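Local coordinates for T-cell surface glycoprotein CD1A1 antigen (Gallus gallus, PDB 3JVG) that probably binds lipid antigens in the groove of its MHC class I-like domain and displays them at the cell surface to T cells, at residues A[105-109]-A[157-161]; A[5-9]-A[94-100]; A[16-22]-A[75-80]. All coordinates share one frame; numbering follows the deposited sequence.

Contact 1: A[105-109]-A[157-161]; sequences IRTFF and LLNDT. With NAG (2-acetamido-2-deoxy-beta-D-glucopyranose), chain I.
N159 OD1 looks onto two methyl groups of the strand beneath it, I105 CG2 at 3.6 Å and T107 CG2 at 4.1 Å. This is the platform of the MHC class I-like fold: helix 148-172 lies across strand 105-113, here with the two short axes 8.3 Å apart and running at 144° to each other. Alternate strand residues, I105, T107 and F109, point toward the helix. T107 places CG2 anti to its carbonyl carbon, and that methyl slips under the helix to within 3.8 Å of L158 CB and 3.5 Å of L158 O. The forked end of L158 takes the other half of the contact: CD2 comes to 3.5 Å from F108 O, while CD1 sits by F109 CB, near the plane of the F109 ring and at its edge. I95 of the adjoining strand also packs on L158, and W128 meets the F109 ring edge-to-face. At the outer end the N159 amide crosses I105 at about a right angle. Its nitrogen carries the N-linked glycan in the N-D-T sequon, through a bond of 1.5 Å from N159 ND2 to C1 of the sugar.

Contact 2: A[5-9]-A[94-100]; sequences SHMLK and SIGCELQ
M7 and E98 face each other as a non-hydrogen-bonded antiparallel pair, and the methionine methyl comes up against the acid. M7 runs out extended until its last torsion (chi3 -74°) turns the methyl back, bringing M7 CE to 3.4 Å from E98 OE2 and to 3.9 Å from E98 CB. E98 is extended too, CG anti to the backbone N (chi1 169°), and E98 CG passes 3.3 Å from H6 O. Strands 6-18 and 89-99 are central neighbours in the sheet floor of the MHC class I-like groove. The hydrogen-bonded pairs H6-L99 and L8-C97 close with two backbone bonds each, from L99 N to H6 O at 2.8 Å and from L8 N to C97 O at 3.0 Å among them. Side chains of these pairs point to the helix side of the sheet, where C97 is disulfide-bonded to C162 and L99 packs on L166. The other face holds M7, K9 and E98. K9 lays its CD 3.9 Å from S94 OG; beyond the two strands, K9 NZ makes a salt bridge to an acidic side chain of another protein chain, probably beta-2-microglobulin. The two carboxylate oxygens of E98 have separate partners: Q100 NE2 donates to E98 OE1 at 2.9 Å from above the carboxylate plane, while R106 NE bridges to OE2. With an arginine and an amide on it, the acid is probably held ionised and fixed in rotation beside the M7 methyl.

Contact 3: A[16-22]-A[75-80]; sequences FQNSTSV and FSRLVQ. With NAG (2-acetamido-2-deoxy-beta-D-glucopyranose), chain J.
The F16 ring is clamped between two valines from different parts of the fold: V79 of helix 58-82 on one face and V22, its partner across the hairpin, on the other. V79 CG1 makes a CH-pi contact, 3.6 Å from the ring centroid and 17° off the normal, while V22 CG2 stands 4.0 Å above the opposite face, over the ring centre. With CG anti to its own carbonyl carbon, F16 projects its ring toward the helix, where S76 CA meets the edge in plane and F75 CD2 lies 4.3 Å from F16 CZ, near the plane of both rings. V22 also reaches the helix, its CG2 lying 3.7 Å from S76 OG. This pins the tip of the hairpin of strands 6-18 and 21-30 to the helix that borders the groove in the MHC class I-like domain; F89 and Y87 add packing around F16. The extended Q80 side chain brings NE2 to 3.1 Å from S19 O, but at a poor angle for a hydrogen bond. The turn is shaped instead by N18, whose OD1 accepts from T20 N at 2.8 Å, an Asx turn. N18 ND2 carries a glycan, in the N-S-T sequon, and S21 CB lies 3.6 Å from the O5 of the sugar. The chemistry is thus divided: apolar surfaces hold the hairpin to the helix, whereas the asparagine spends its oxygen on the turn and its nitrogen on the glycan, which stands on the side of the hairpin away from the helix.

All three contacts share the eight-stranded sheet that floors the groove. Contacts 1 and 2 adjoin, with centres 8 Å apart: strand 89-99 lies between 6-18 and 105-113, and G96 N is 3.0 Å from F108 O in a probable hydrogen bond. The C97-C162 disulfide ties the sheet of contact 2 to the helix of contact 1. Contact 3 sits at the far end, its centre about 27 Å from that of contact 1 and 28 Å from that of contact 2, and joins the other helix to the same floor. F109, I95 and F75 each come within about 4 Å of unidentified bound material, perhaps from the crystallisation medium, though such molecules often mark pockets, consistent with all three contacts bordering the groove.

Contact 1: A[105-109]-A[157-161]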
loop_
_atom_site.group_PDB
_atom_site.type_symbol
_atom_site.label_atom_id
_atom_site.label_comp_id
_atom_site.label_asym_id
_atom_site.label_seq_id
_atom_site.Cartn_x
_atom_site.Cartn_y
_atom_site.Cartn_z
ATOM N N ILE A 105 -22.619 -0.974 7.057
ATOM C CA ILE A 105 -21.962 -1.198 5.771
ATOM C C ILE A 105 -21.536 0.134 5.197
ATOM O O ILE A 105 -22.327 1.079 5.204
ATOM C CB ILE A 105 -22.914 -1.934 4.782
ATOM C CG1 ILE A 105 -23.207 -3.355 5.281
ATOM C CG2 ILE A 105 -22.357 -1.973 3.348
ATOM C CD1 ILE A 105 -24.586 -3.876 4.850
ATOM N N ARG A 106 -20.286 0.218 4.729
ATOM C CA ARG A 106 -19.903 1.336 3.868
ATOM C C ARG A 106 -19.470 0.754 2.540
ATOM O O ARG A 106 -18.749 -0.249 2.517
ATOM C CB ARG A 106 -18.808 2.200 4.492
ATOM C CG ARG A 106 -18.343 3.394 3.577
ATOM C CD ARG A 106 -17.218 4.192 4.233
ATOM N NE ARG A 106 -15.946 3.490 4.090
ATOM C CZ ARG A 106 -15.066 3.709 3.121
ATOM N NH1 ARG A 106 -15.287 4.627 2.172
ATOM N NH2 ARG A 106 -13.950 3.001 3.113
ATOM N N THR A 107 -19.924 1.349 1.432
ATOM C CA THR A 107 -19.533 0.887 0.115
ATOM C C THR A 107 -18.785 2.010 -0.559
ATOM O O THR A 107 -18.954 3.171 -0.194
ATOM C CB THR A 107 -20.756 0.514 -0.811
ATOM O OG1 THR A 107 -21.553 1.698 -1.059
ATOM C CG2 THR A 107 -21.559 -0.608 -0.240
ATOM N N PHE A 108 -17.948 1.673 -1.540
ATOM C CA PHE A 108 -17.241 2.700 -2.277
ATOM C C PHE A 108 -17.017 2.264 -3.692
ATOM O O PHE A 108 -16.792 1.069 -3.954
ATOM C CB PHE A 108 -15.900 3.082 -1.610
ATOM C CG PHE A 108 -15.000 1.902 -1.269
ATOM C CD1 PHE A 108 -15.129 1.248 -0.068
ATOM C CD2 PHE A 108 -13.978 1.516 -2.139
ATOM C CE1 PHE A 108 -14.302 0.190 0.264
ATOM C CE2 PHE A 108 -13.102 0.486 -1.824
ATOM C CZ PHE A 108 -13.278 -0.219 -0.613
ATOM N N PHE A 109 -17.108 3.217 -4.617
ATOM C CA PHE A 109 -16.749 2.906 -5.993
ATOM C C PHE A 109 -16.332 4.269 -6.556
ATOM O O PHE A 109 -17.185 5.113 -6.852
ATOM C CB PHE A 109 -17.953 2.285 -6.749
ATOM C CG PHE A 109 -17.688 1.887 -8.216
ATOM C CD1 PHE A 109 -18.694 1.215 -8.927
ATOM C CD2 PHE A 109 -16.479 2.124 -8.850
ATOM C CE1 PHE A 109 -18.505 0.800 -10.263
ATOM C CE2 PHE A 109 -16.271 1.746 -10.168
ATOM C CZ PHE A 109 -17.302 1.075 -10.894
ATOM N N LEU A 157 -24.249 -5.112 -6.484
ATOM C CA LEU A 157 -22.901 -5.641 -6.372
ATOM C C LEU A 157 -22.249 -5.070 -5.129
ATOM O O LEU A 157 -21.643 -5.811 -4.345
ATOM C CB LEU A 157 -22.058 -5.301 -7.626
ATOM C CG LEU A 157 -22.022 -6.463 -8.698
ATOM C CD1 LEU A 157 -22.684 -7.785 -8.342
ATOM C CD2 LEU A 157 -22.375 -6.110 -10.118
ATOM N N LEU A 158 -22.357 -3.745 -4.957
ATOM C CA LEU A 158 -21.736 -3.069 -3.801
ATOM C C LEU A 158 -22.428 -3.453 -2.487
ATOM O O LEU A 158 -21.766 -3.884 -1.561
ATOM C CB LEU A 158 -21.712 -1.534 -3.963
ATOM C CG LEU A 158 -20.775 -0.946 -5.031
ATOM C CD1 LEU A 158 -21.107 0.586 -5.201
ATOM C CD2 LEU A 158 -19.275 -1.211 -4.751
ATOM N N ASN A 159 -23.747 -3.370 -2.424
ATOM C CA ASN A 159 -24.443 -3.473 -1.133
ATOM C C ASN A 159 -24.757 -4.901 -0.683
ATOM O O ASN A 159 -24.918 -5.131 0.514
ATOM C CB ASN A 159 -25.705 -2.601 -1.083
ATOM C CG ASN A 159 -26.080 -2.175 0.362
ATOM O OD1 ASN A 159 -25.211 -1.740 1.119
ATOM N ND2 ASN A 159 -27.367 -2.294 0.732
ATOM N N ASP A 160 -24.843 -5.847 -1.625
ATOM C CA ASP A 160 -25.244 -7.211 -1.309
ATOM C C ASP A 160 -24.104 -8.198 -1.574
ATOM O O ASP A 160 -23.582 -8.864 -0.660
ATOM C CB ASP A 160 -26.498 -7.609 -2.097
ATOM C CG ASP A 160 -27.678 -6.635 -1.881
ATOM O OD1 ASP A 160 -27.971 -6.212 -0.729
ATOM O OD2 ASP A 160 -28.312 -6.256 -2.884
ATOM N N THR A 161 -23.683 -8.280 -2.827
ATOM C CA THR A 161 -22.728 -9.283 -3.164
ATOM C C THR A 161 -21.311 -9.021 -2.590
ATOM O O THR A 161 -20.685 -9.949 -2.081
ATOM C CB THR A 161 -22.823 -9.762 -4.649
ATOM O OG1 THR A 161 -21.565 -9.725 -5.317
ATOM C CG2 THR A 161 -23.934 -9.133 -5.421
HETATM C C1 NAG I . -27.913 -1.983 2.053
HETATM C C2 NAG I . -29.183 -1.099 1.949
HETATM C C3 NAG I . -29.894 -0.888 3.308
HETATM C C4 NAG I . -30.284 -2.256 3.882
HETATM C C5 NAG I . -29.080 -3.244 3.926
HETATM C C6 NAG I . -29.601 -4.675 4.169
HETATM C C7 NAG I . -29.264 0.253 -0.076
HETATM C C8 NAG I . -29.036 1.581 -0.713
HETATM N N2 NAG I . -28.972 0.165 1.228
HETATM O O3 NAG I . -31.039 -0.046 3.189
HETATM O O4 NAG I . -30.943 -2.108 5.147
HETATM O O5 NAG I . -28.205 -3.210 2.767
HETATM O O6 NAG I . -28.573 -5.599 4.447
HETATM O O7 NAG I . -29.699 -0.688 -0.760
#

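Contact 2: A[5-9]-A[94-100]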
loop_
_atom_site.group_PDB
_atom_site.type_symbol
_atom_site.label_atom_id
_atom_site.label_comp_id
_atom_site.label_asym_id
_atom_site.label_seq_id
_atom_site.Cartn_x
_atom_site.Cartn_y
_atom_site.Cartn_z
ATOM N N SER A 5 -13.787 -3.907 12.581
ATOM C CA SER A 5 -13.815 -3.415 11.151
ATOM C C SER A 5 -13.032 -4.241 10.099
ATOM O O SER A 5 -11.844 -4.517 10.265
ATOM C CB SER A 5 -13.459 -1.925 11.072
ATOM O OG SER A 5 -12.929 -1.549 9.807
ATOM N N HIS A 6 -13.718 -4.588 9.003
ATOM C CA HIS A 6 -13.107 -5.281 7.863
ATOM C C HIS A 6 -13.481 -4.670 6.521
ATOM O O HIS A 6 -14.532 -4.057 6.365
ATOM C CB HIS A 6 -13.537 -6.749 7.873
ATOM C CG HIS A 6 -13.058 -7.488 9.076
ATOM N ND1 HIS A 6 -13.817 -7.609 10.220
ATOM C CD2 HIS A 6 -11.868 -8.079 9.344
ATOM C CE1 HIS A 6 -13.126 -8.265 11.134
ATOM N NE2 HIS A 6 -11.947 -8.574 10.623
ATOM N N MET A 7 -12.633 -4.899 5.537
ATOM C CA MET A 7 -12.759 -4.248 4.249
ATOM C C MET A 7 -12.290 -5.178 3.150
ATOM O O MET A 7 -11.264 -5.831 3.266
ATOM C CB MET A 7 -11.909 -2.979 4.245
ATOM C CG MET A 7 -11.658 -2.357 2.892
ATOM S SD MET A 7 -10.833 -0.729 2.991
ATOM C CE MET A 7 -12.181 0.297 3.557
ATOM N N LEU A 8 -13.029 -5.182 2.066
ATOM C CA LEU A 8 -12.669 -5.908 0.883
ATOM C C LEU A 8 -12.486 -4.804 -0.129
ATOM O O LEU A 8 -13.449 -4.006 -0.321
ATOM C CB LEU A 8 -13.831 -6.819 0.432
ATOM C CG LEU A 8 -13.589 -7.579 -0.864
ATOM C CD1 LEU A 8 -12.227 -8.169 -0.757
ATOM C CD2 LEU A 8 -14.538 -8.635 -0.938
ATOM N N LYS A 9 -11.333 -4.785 -0.799
ATOM C CA LYS A 9 -11.044 -3.738 -1.738
ATOM C C LYS A 9 -10.398 -4.220 -3.045
ATOM O O LYS A 9 -9.363 -4.924 -3.037
ATOM C CB LYS A 9 -10.115 -2.701 -1.105
ATOM C CG LYS A 9 -9.960 -1.477 -1.915
ATOM C CD LYS A 9 -8.748 -0.648 -1.454
ATOM C CE LYS A 9 -8.959 0.123 -0.203
ATOM N NZ LYS A 9 -7.605 0.369 0.459
ATOM N N SER A 94 -11.077 2.144 -7.371
ATOM C CA SER A 94 -11.034 1.534 -6.037
ATOM C C SER A 94 -12.479 1.163 -5.779
ATOM O O SER A 94 -13.362 2.042 -5.816
ATOM C CB SER A 94 -10.542 2.558 -5.035
ATOM O OG SER A 94 -10.474 2.072 -3.703
ATOM N N ILE A 95 -12.751 -0.137 -5.549
ATOM C CA ILE A 95 -14.125 -0.595 -5.473
ATOM C C ILE A 95 -14.235 -1.588 -4.352
ATOM O O ILE A 95 -13.382 -2.506 -4.265
ATOM C CB ILE A 95 -14.548 -1.335 -6.789
ATOM C CG1 ILE A 95 -14.263 -0.479 -8.034
ATOM C CG2 ILE A 95 -16.052 -1.596 -6.798
ATOM C CD1 ILE A 95 -14.695 -1.191 -9.376
ATOM N N GLY A 96 -15.264 -1.460 -3.516
ATOM C CA GLY A 96 -15.360 -2.392 -2.389
ATOM C C GLY A 96 -16.398 -2.060 -1.332
ATOM O O GLY A 96 -17.303 -1.277 -1.590
ATOM N N CYS A 97 -16.241 -2.634 -0.134
ATOM C CA CYS A 97 -17.173 -2.404 0.942
ATOM C C CYS A 97 -16.456 -2.657 2.220
ATOM O O CYS A 97 -15.443 -3.374 2.226
ATOM C CB CYS A 97 -18.415 -3.314 0.842
ATOM S SG CYS A 97 -18.001 -5.113 0.797
ATOM N N GLU A 98 -16.982 -2.087 3.305
ATOM C CA GLU A 98 -16.397 -2.215 4.615
ATOM C C GLU A 98 -17.519 -2.549 5.596
ATOM O O GLU A 98 -18.606 -2.028 5.471
ATOM C CB GLU A 98 -15.634 -0.924 4.994
ATOM C CG GLU A 98 -15.189 -0.818 6.446
ATOM C CD GLU A 98 -14.722 0.598 6.889
ATOM O OE1 GLU A 98 -14.769 0.880 8.128
ATOM O OE2 GLU A 98 -14.284 1.417 6.030
ATOM N N LEU A 99 -17.240 -3.436 6.539
ATOM C CA LEU A 99 -18.176 -3.836 7.556
ATOM C C LEU A 99 -17.626 -3.371 8.903
ATOM O O LEU A 99 -16.564 -3.822 9.310
ATOM C CB LEU A 99 -18.288 -5.373 7.591
ATOM C CG LEU A 99 -19.594 -6.189 7.516
ATOM C CD1 LEU A 99 -19.472 -7.394 8.429
ATOM C CD2 LEU A 99 -20.931 -5.449 7.858
ATOM N N GLN A 100 -18.329 -2.478 9.591
ATOM C CA GLN A 100 -18.022 -2.226 11.014
ATOM C C GLN A 100 -18.513 -3.340 11.935
ATOM O O GLN A 100 -19.295 -4.199 11.502
ATOM C CB GLN A 100 -18.554 -0.874 11.468
ATOM C CG GLN A 100 -17.601 0.275 11.123
ATOM C CD GLN A 100 -18.174 1.243 10.100
ATOM O OE1 GLN A 100 -19.223 1.869 10.333
ATOM N NE2 GLN A 100 -17.479 1.397 8.973
#

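Contact 3: A[16-22]-A[75-80]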
loop_
_atom_site.group_PDB
_atom_site.type_symbol
_atom_site.label_atom_id
_atom_site.label_comp_id
_atom_site.label_asym_id
_atom_site.label_seq_id
_atom_site.Cartn_x
_atom_site.Cartn_y
_atom_site.Cartn_z
ATOM N N PHE A 16 -2.981 4.709 -20.187
ATOM C CA PHE A 16 -3.225 4.735 -21.618
ATOM C C PHE A 16 -2.051 5.341 -22.344
ATOM O O PHE A 16 -1.809 6.547 -22.256
ATOM C CB PHE A 16 -4.543 5.451 -21.914
ATOM C CG PHE A 16 -5.736 4.776 -21.263
ATOM C CD1 PHE A 16 -5.927 4.851 -19.879
ATOM C CD2 PHE A 16 -6.623 3.976 -22.027
ATOM C CE1 PHE A 16 -6.980 4.196 -19.263
ATOM C CE2 PHE A 16 -7.701 3.294 -21.394
ATOM C CZ PHE A 16 -7.872 3.430 -20.012
ATOM N N GLN A 17 -1.300 4.526 -23.057
ATOM C CA GLN A 17 -0.113 5.060 -23.757
ATOM C C GLN A 17 -0.409 5.721 -25.116
ATOM O O GLN A 17 0.221 6.715 -25.467
ATOM C CB GLN A 17 0.952 3.986 -23.910
ATOM C CG GLN A 17 1.246 3.258 -22.605
ATOM C CD GLN A 17 2.357 2.256 -22.767
ATOM O OE1 GLN A 17 2.147 1.176 -23.336
ATOM N NE2 GLN A 17 3.560 2.610 -22.282
ATOM N N ASN A 18 -1.341 5.149 -25.876
ATOM C CA ASN A 18 -1.818 5.729 -27.141
ATOM C C ASN A 18 -3.240 5.189 -27.373
ATOM O O ASN A 18 -3.808 4.541 -26.490
ATOM C CB ASN A 18 -0.862 5.439 -28.323
ATOM C CG ASN A 18 -0.674 3.943 -28.596
ATOM O OD1 ASN A 18 -1.589 3.142 -28.387
ATOM N ND2 ASN A 18 0.522 3.573 -29.077
ATOM N N SER A 19 -3.819 5.432 -28.538
ATOM C CA SER A 19 -5.209 5.034 -28.727
ATOM C C SER A 19 -5.417 3.509 -28.778
ATOM O O SER A 19 -6.561 3.062 -28.657
ATOM C CB SER A 19 -5.840 5.703 -29.964
ATOM O OG SER A 19 -5.336 5.135 -31.142
ATOM N N THR A 20 -4.347 2.719 -28.950
ATOM C CA THR A 20 -4.515 1.257 -29.048
ATOM C C THR A 20 -3.834 0.458 -27.949
ATOM O O THR A 20 -3.946 -0.762 -27.928
ATOM C CB THR A 20 -4.049 0.682 -30.409
ATOM O OG1 THR A 20 -2.621 0.606 -30.448
ATOM C CG2 THR A 20 -4.562 1.518 -31.576
ATOM N N SER A 21 -3.133 1.141 -27.042
ATOM C CA SER A 21 -2.250 0.467 -26.106
ATOM C C SER A 21 -2.507 0.961 -24.689
ATOM O O SER A 21 -2.488 2.189 -24.408
ATOM C CB SER A 21 -0.791 0.678 -26.514
ATOM O OG SER A 21 0.111 0.285 -25.488
ATOM N N VAL A 22 -2.764 0.000 -23.804
ATOM C CA VAL A 22 -3.014 0.283 -22.388
ATOM C C VAL A 22 -2.415 -0.779 -21.456
ATOM O O VAL A 22 -2.592 -1.966 -21.663
ATOM C CB VAL A 22 -4.523 0.659 -22.113
ATOM C CG1 VAL A 22 -5.458 0.033 -23.116
ATOM C CG2 VAL A 22 -4.978 0.479 -20.658
ATOM N N PHE A 75 -13.721 -0.787 -19.459
ATOM C CA PHE A 75 -13.093 0.465 -18.958
ATOM C C PHE A 75 -12.187 1.030 -20.038
ATOM O O PHE A 75 -12.291 2.196 -20.399
ATOM C CB PHE A 75 -12.309 0.229 -17.665
ATOM C CG PHE A 75 -12.039 1.485 -16.892
ATOM C CD1 PHE A 75 -12.759 1.778 -15.740
ATOM C CD2 PHE A 75 -11.046 2.402 -17.340
ATOM C CE1 PHE A 75 -12.503 2.960 -15.040
ATOM C CE2 PHE A 75 -10.805 3.579 -16.677
ATOM C CZ PHE A 75 -11.542 3.861 -15.503
ATOM N N SER A 76 -11.316 0.202 -20.580
ATOM C CA SER A 76 -10.357 0.704 -21.557
ATOM C C SER A 76 -11.072 1.151 -22.797
ATOM O O SER A 76 -10.726 2.157 -23.412
ATOM C CB SER A 76 -9.287 -0.345 -21.862
ATOM O OG SER A 76 -8.560 -0.606 -20.683
ATOM N N ARG A 77 -12.126 0.437 -23.138
ATOM C CA ARG A 77 -12.864 0.751 -24.348
ATOM C C ARG A 77 -13.630 2.050 -24.195
ATOM O O ARG A 77 -13.645 2.840 -25.120
ATOM C CB ARG A 77 -13.757 -0.419 -24.786
ATOM C CG ARG A 77 -12.943 -1.573 -25.365
ATOM C CD ARG A 77 -13.809 -2.842 -25.634
ATOM N N LEU A 78 -14.247 2.275 -23.046
ATOM C CA LEU A 78 -14.991 3.510 -22.831
ATOM C C LEU A 78 -14.118 4.749 -22.909
ATOM O O LEU A 78 -14.506 5.732 -23.540
ATOM C CB LEU A 78 -15.719 3.503 -21.486
ATOM C CG LEU A 78 -16.975 2.620 -21.447
ATOM C CD1 LEU A 78 -17.436 2.515 -20.013
ATOM C CD2 LEU A 78 -18.110 3.139 -22.354
ATOM N N VAL A 79 -12.940 4.678 -22.263
ATOM C CA VAL A 79 -11.962 5.753 -22.240
ATOM C C VAL A 79 -11.504 6.076 -23.650
ATOM O O VAL A 79 -11.512 7.223 -24.055
ATOM C CB VAL A 79 -10.742 5.375 -21.353
ATOM C CG1 VAL A 79 -9.554 6.249 -21.676
ATOM C CG2 VAL A 79 -11.087 5.436 -19.851
ATOM N N GLN A 80 -11.134 5.062 -24.418
ATOM C CA GLN A 80 -10.645 5.303 -25.768
ATOM C C GLN A 80 -11.706 5.897 -26.654
ATOM O O GLN A 80 -11.408 6.775 -27.462
ATOM C CB GLN A 80 -10.119 4.020 -26.395
ATOM C CG GLN A 80 -8.854 3.528 -25.745
ATOM C CD GLN A 80 -8.460 2.163 -26.269
ATOM O OE1 GLN A 80 -9.248 1.490 -26.967
ATOM N NE2 GLN A 80 -7.228 1.752 -25.969
HETATM C C1 NAG J . 0.942 2.230 -29.426
HETATM C C2 NAG J . 1.494 2.233 -30.873
HETATM C C3 NAG J . 2.069 0.848 -31.222
HETATM C C4 NAG J . 3.252 0.587 -30.254
HETATM C C5 NAG J . 2.739 0.632 -28.788
HETATM C C6 NAG J . 3.832 0.396 -27.707
HETATM C C7 NAG J . 0.628 3.874 -32.525
HETATM C C8 NAG J . -0.497 4.218 -33.472
HETATM N N2 NAG J . 0.505 2.720 -31.842
HETATM O O3 NAG J . 2.349 0.724 -32.619
HETATM O O4 NAG J . 3.887 -0.655 -30.487
HETATM O O5 NAG J . 1.941 1.796 -28.503
HETATM O O6 NAG J . 4.433 1.548 -27.121
HETATM O O7 NAG J . 1.592 4.646 -32.425
#